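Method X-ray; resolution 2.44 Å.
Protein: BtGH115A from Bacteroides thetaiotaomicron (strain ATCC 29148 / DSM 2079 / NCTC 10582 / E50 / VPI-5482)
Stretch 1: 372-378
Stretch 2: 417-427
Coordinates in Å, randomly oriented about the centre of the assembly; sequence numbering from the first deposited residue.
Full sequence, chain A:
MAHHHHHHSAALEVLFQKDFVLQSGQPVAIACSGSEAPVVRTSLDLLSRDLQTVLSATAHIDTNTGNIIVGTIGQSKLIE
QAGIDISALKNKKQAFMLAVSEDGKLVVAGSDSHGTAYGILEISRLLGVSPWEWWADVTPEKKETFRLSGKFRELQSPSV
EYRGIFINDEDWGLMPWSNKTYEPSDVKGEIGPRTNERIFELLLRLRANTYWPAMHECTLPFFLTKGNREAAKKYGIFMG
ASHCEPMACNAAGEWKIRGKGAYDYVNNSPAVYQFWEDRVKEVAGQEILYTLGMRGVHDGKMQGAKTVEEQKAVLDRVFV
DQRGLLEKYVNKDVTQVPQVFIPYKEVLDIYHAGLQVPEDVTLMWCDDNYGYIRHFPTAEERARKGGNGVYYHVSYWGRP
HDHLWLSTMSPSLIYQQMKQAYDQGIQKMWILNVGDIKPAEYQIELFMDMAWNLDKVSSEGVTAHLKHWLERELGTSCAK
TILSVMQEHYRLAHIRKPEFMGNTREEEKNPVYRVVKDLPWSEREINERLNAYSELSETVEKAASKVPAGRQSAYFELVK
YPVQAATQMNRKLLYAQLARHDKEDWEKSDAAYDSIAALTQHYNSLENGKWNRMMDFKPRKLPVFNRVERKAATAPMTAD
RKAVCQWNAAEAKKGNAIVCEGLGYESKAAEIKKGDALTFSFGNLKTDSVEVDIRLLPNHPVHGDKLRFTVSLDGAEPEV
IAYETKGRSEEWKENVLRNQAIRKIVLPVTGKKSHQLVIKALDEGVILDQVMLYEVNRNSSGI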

# COMPACT_ATOMS: atom_id res chain seq x y z
N TYR A 372 10.02 -0.59 -1.70
CA TYR A 372 11.28 -0.44 -0.95
C TYR A 372 11.58 1.00 -0.58
O TYR A 372 11.92 1.83 -1.45
CB TYR A 372 12.45 -1.03 -1.73
CG TYR A 372 12.25 -2.49 -2.07
CD1 TYR A 372 12.44 -3.49 -1.09
CD2 TYR A 372 11.83 -2.88 -3.36
CE1 TYR A 372 12.26 -4.85 -1.40
CE2 TYR A 372 11.64 -4.22 -3.66
CZ TYR A 372 11.85 -5.19 -2.69
OH TYR A 372 11.69 -6.51 -3.05
N ILE A 373 11.44 1.29 0.70
CA ILE A 373 11.67 2.66 1.25
C ILE A 373 13.09 3.17 0.98
O ILE A 373 14.07 2.50 1.35
CB ILE A 373 11.29 2.71 2.76
CG1 ILE A 373 9.79 2.45 2.87
CG2 ILE A 373 11.62 4.06 3.37
CD1 ILE A 373 9.25 2.20 4.27
N ARG A 374 13.21 4.33 0.32
CA ARG A 374 14.55 4.87 -0.05
C ARG A 374 15.33 5.47 1.15
O ARG A 374 16.55 5.35 1.23
CB ARG A 374 14.49 5.85 -1.22
CG ARG A 374 14.09 5.25 -2.58
CD ARG A 374 14.82 5.99 -3.69
NE ARG A 374 14.60 5.45 -5.02
CZ ARG A 374 15.44 4.65 -5.66
NH1 ARG A 374 16.59 4.26 -5.09
NH2 ARG A 374 15.13 4.23 -6.87
N HIS A 375 14.63 6.09 2.10
CA HIS A 375 15.34 6.76 3.18
C HIS A 375 14.67 6.64 4.52
O HIS A 375 13.46 6.91 4.66
CB HIS A 375 15.63 8.24 2.84
CG HIS A 375 16.42 8.94 3.90
ND1 HIS A 375 17.79 8.99 3.88
CD2 HIS A 375 16.03 9.57 5.03
CE1 HIS A 375 18.21 9.65 4.94
NE2 HIS A 375 17.16 10.00 5.67
N PHE A 376 15.48 6.24 5.49
CA PHE A 376 15.12 6.20 6.91
C PHE A 376 15.76 7.36 7.71
O PHE A 376 16.94 7.67 7.49
CB PHE A 376 15.52 4.84 7.49
CG PHE A 376 14.76 3.70 6.90
CD1 PHE A 376 15.23 3.05 5.74
CD2 PHE A 376 13.54 3.28 7.46
CE1 PHE A 376 14.51 2.00 5.17
CE2 PHE A 376 12.82 2.24 6.88
CZ PHE A 376 13.32 1.59 5.74
N PRO A 377 14.98 7.99 8.64
CA PRO A 377 15.42 9.23 9.31
C PRO A 377 16.69 9.02 10.10
O PRO A 377 16.77 8.05 10.87
CB PRO A 377 14.27 9.56 10.27
CG PRO A 377 13.14 8.67 9.89
CD PRO A 377 13.73 7.47 9.22
N THR A 378 17.66 9.91 9.88
CA THR A 378 18.84 10.02 10.75
C THR A 378 18.35 10.55 12.10
O THR A 378 17.31 11.25 12.15
CB THR A 378 19.93 10.95 10.21
OG1 THR A 378 19.48 12.31 10.26
CG2 THR A 378 20.37 10.56 8.77
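Stretch 2 417-427: QMKQAYDQGIQ

Stretch 2 packs the last turns of a helix and the turn that follows it against an irregular, extended segment of stretch 1, in a largely apolar contact that buries 481 Å² summed over both sides and contains no clear hydrogen bond between the two.

The backbone of stretch 1 forms neither helix nor strand; apart from Arg374, at phi/psi -75/-35, its residues have extended or polyproline-like angles. Stretch 2 enters already helical and remains so through Asp423, as the bonds from Ala421 N to Gln417 O (2.9 Å) and from Gln424 N to Gln420 O (2.8 Å) attest. Gln424 is the first residue to leave helical angles. Gly425 follows at 89/11, a conformation in which a CB would be jammed against the carbonyl O of the residue before, so the backbone itself calls for glycine. The turn is closed by Gly425 N to Tyr422 O and Ile426 N to Ala421 O, both 2.8 Å.

The two stretches run in the same general direction, as the CA register indicates: Tyr372 CA lies 6.8 Å from Gln417 CA, and Phe376 CA lies 6.4 Å from Gln424 CA. Four residue steps of stretch 1 therefore keep pace with seven of stretch 2, as expected when an extended segment follows a helix with its shorter rise per residue.

At the start, the side chain of Gln417 reaches the backbone of Ile373, with its modelled NE2 2.9 Å from Ile373 N. The amide is probably turned over in the model, so this approach fixes the position of the group but not the identity of the atom. The CA-to-CB bond of Ile373 points toward the helix, and its CD1 lies 3.7 Å from Ala421 CB and 4.0 Å from SE of the selenomethionine at Met418.

Phe376 has the largest area covered by the other stretch, 91 Å². Its chi1 of -65° (m) places the ring alongside the end of the helix: CE2 is 3.8 Å from Ala421 CA, which lies at the ring edge, while CD2 is 3.6 Å from Gln424 CB. The small side chain of Ala421 accompanies this close approach of ring to backbone.

Beyond the helix, Pro377 meets the turn. Its CD lies 3.4 Å from Gln424 O and 3.6 Å from Ile426 CG1, and Ile426 CD1 also comes within 4.3 Å of Phe376 CD2. Ile426 thus touches both neighbours, extending the apolar contact past the helix end. Arg374 and Thr378, whose CA-to-CB bonds point away, make no contact.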

# COMPACT_ATOMS: atom_id res chain seq x y z
N GLN A 417 8.89 -3.84 5.49
CA GLN A 417 9.32 -2.51 5.20
C GLN A 417 8.67 -1.52 6.15
O GLN A 417 9.36 -0.62 6.64
CB GLN A 417 9.06 -2.14 3.74
CG GLN A 417 10.08 -2.72 2.75
CD GLN A 417 11.47 -2.10 2.93
OE1 GLN A 417 12.45 -2.81 3.22
NE2 GLN A 417 11.55 -0.76 2.79
N MSE A 418 7.38 -1.70 6.42
CA MSE A 418 6.60 -0.70 7.16
C MSE A 418 6.83 -0.83 8.64
O MSE A 418 6.82 0.16 9.35
CB MSE A 418 5.08 -0.71 6.87
CG MSE A 418 4.73 -0.37 5.45
SE MSE A 418 5.43 1.37 4.85
CE MSE A 418 4.45 2.48 6.16
N LYS A 419 7.01 -2.06 9.11
CA LYS A 419 7.48 -2.31 10.48
C LYS A 419 8.83 -1.61 10.69
O LYS A 419 8.99 -0.84 11.65
CB LYS A 419 7.57 -3.81 10.76
CG LYS A 419 8.35 -4.23 11.99
CD LYS A 419 7.48 -4.28 13.24
CE LYS A 419 8.30 -4.67 14.46
NZ LYS A 419 7.48 -4.51 15.69
N GLN A 420 9.77 -1.83 9.77
CA GLN A 420 11.03 -1.13 9.85
C GLN A 420 10.85 0.38 9.86
O GLN A 420 11.47 1.05 10.68
CB GLN A 420 12.02 -1.58 8.78
CG GLN A 420 13.46 -1.14 9.06
CD GLN A 420 14.49 -1.91 8.25
OE1 GLN A 420 14.47 -1.88 7.02
NE2 GLN A 420 15.39 -2.60 8.94
N ALA A 421 9.97 0.90 9.01
CA ALA A 421 9.68 2.33 8.98
C ALA A 421 9.22 2.89 10.35
O ALA A 421 9.74 3.92 10.81
CB ALA A 421 8.65 2.65 7.90
N TYR A 422 8.28 2.20 11.01
CA TYR A 422 7.86 2.66 12.32
C TYR A 422 9.01 2.61 13.34
O TYR A 422 9.25 3.59 14.07
CB TYR A 422 6.64 1.92 12.80
CG TYR A 422 6.04 2.44 14.10
CD1 TYR A 422 5.02 3.39 14.09
CD2 TYR A 422 6.48 1.96 15.35
CE1 TYR A 422 4.45 3.86 15.28
CE2 TYR A 422 5.91 2.40 16.54
CZ TYR A 422 4.91 3.35 16.50
OH TYR A 422 4.36 3.79 17.67
N ASP A 423 9.71 1.49 13.35
CA ASP A 423 10.83 1.28 14.27
C ASP A 423 11.96 2.33 14.04
O ASP A 423 12.57 2.84 14.98
CB ASP A 423 11.36 -0.16 14.11
CG ASP A 423 10.48 -1.21 14.80
OD1 ASP A 423 9.51 -0.87 15.52
OD2 ASP A 423 10.80 -2.42 14.64
N GLN A 424 12.21 2.66 12.79
CA GLN A 424 13.16 3.71 12.48
C GLN A 424 12.59 5.11 12.68
O GLN A 424 13.20 6.09 12.29
CB GLN A 424 13.76 3.55 11.08
CG GLN A 424 14.58 2.27 10.85
CD GLN A 424 15.78 2.12 11.77
OE1 GLN A 424 16.01 1.05 12.36
NE2 GLN A 424 16.55 3.18 11.91
N GLY A 425 11.43 5.22 13.31
CA GLY A 425 10.92 6.53 13.70
C GLY A 425 10.06 7.26 12.68
O GLY A 425 9.77 8.45 12.87
N ILE A 426 9.63 6.58 11.61
CA ILE A 426 8.62 7.16 10.69
C ILE A 426 7.23 6.90 11.29
O ILE A 426 6.65 5.82 11.08
CB ILE A 426 8.76 6.62 9.25
CG1 ILE A 426 10.16 6.91 8.71
CG2 ILE A 426 7.66 7.18 8.35
CD1 ILE A 426 10.50 6.36 7.33
N GLN A 427 6.71 7.86 12.06
CA GLN A 427 5.51 7.65 12.89
C GLN A 427 4.44 8.73 12.78
O GLN A 427 3.39 8.68 13.46
CB GLN A 427 5.90 7.51 14.36
CG GLN A 427 6.98 6.48 14.68
CD GLN A 427 7.15 6.23 16.18
OE1 GLN A 427 6.48 6.83 17.03
NE2 GLN A 427 8.04 5.32 16.51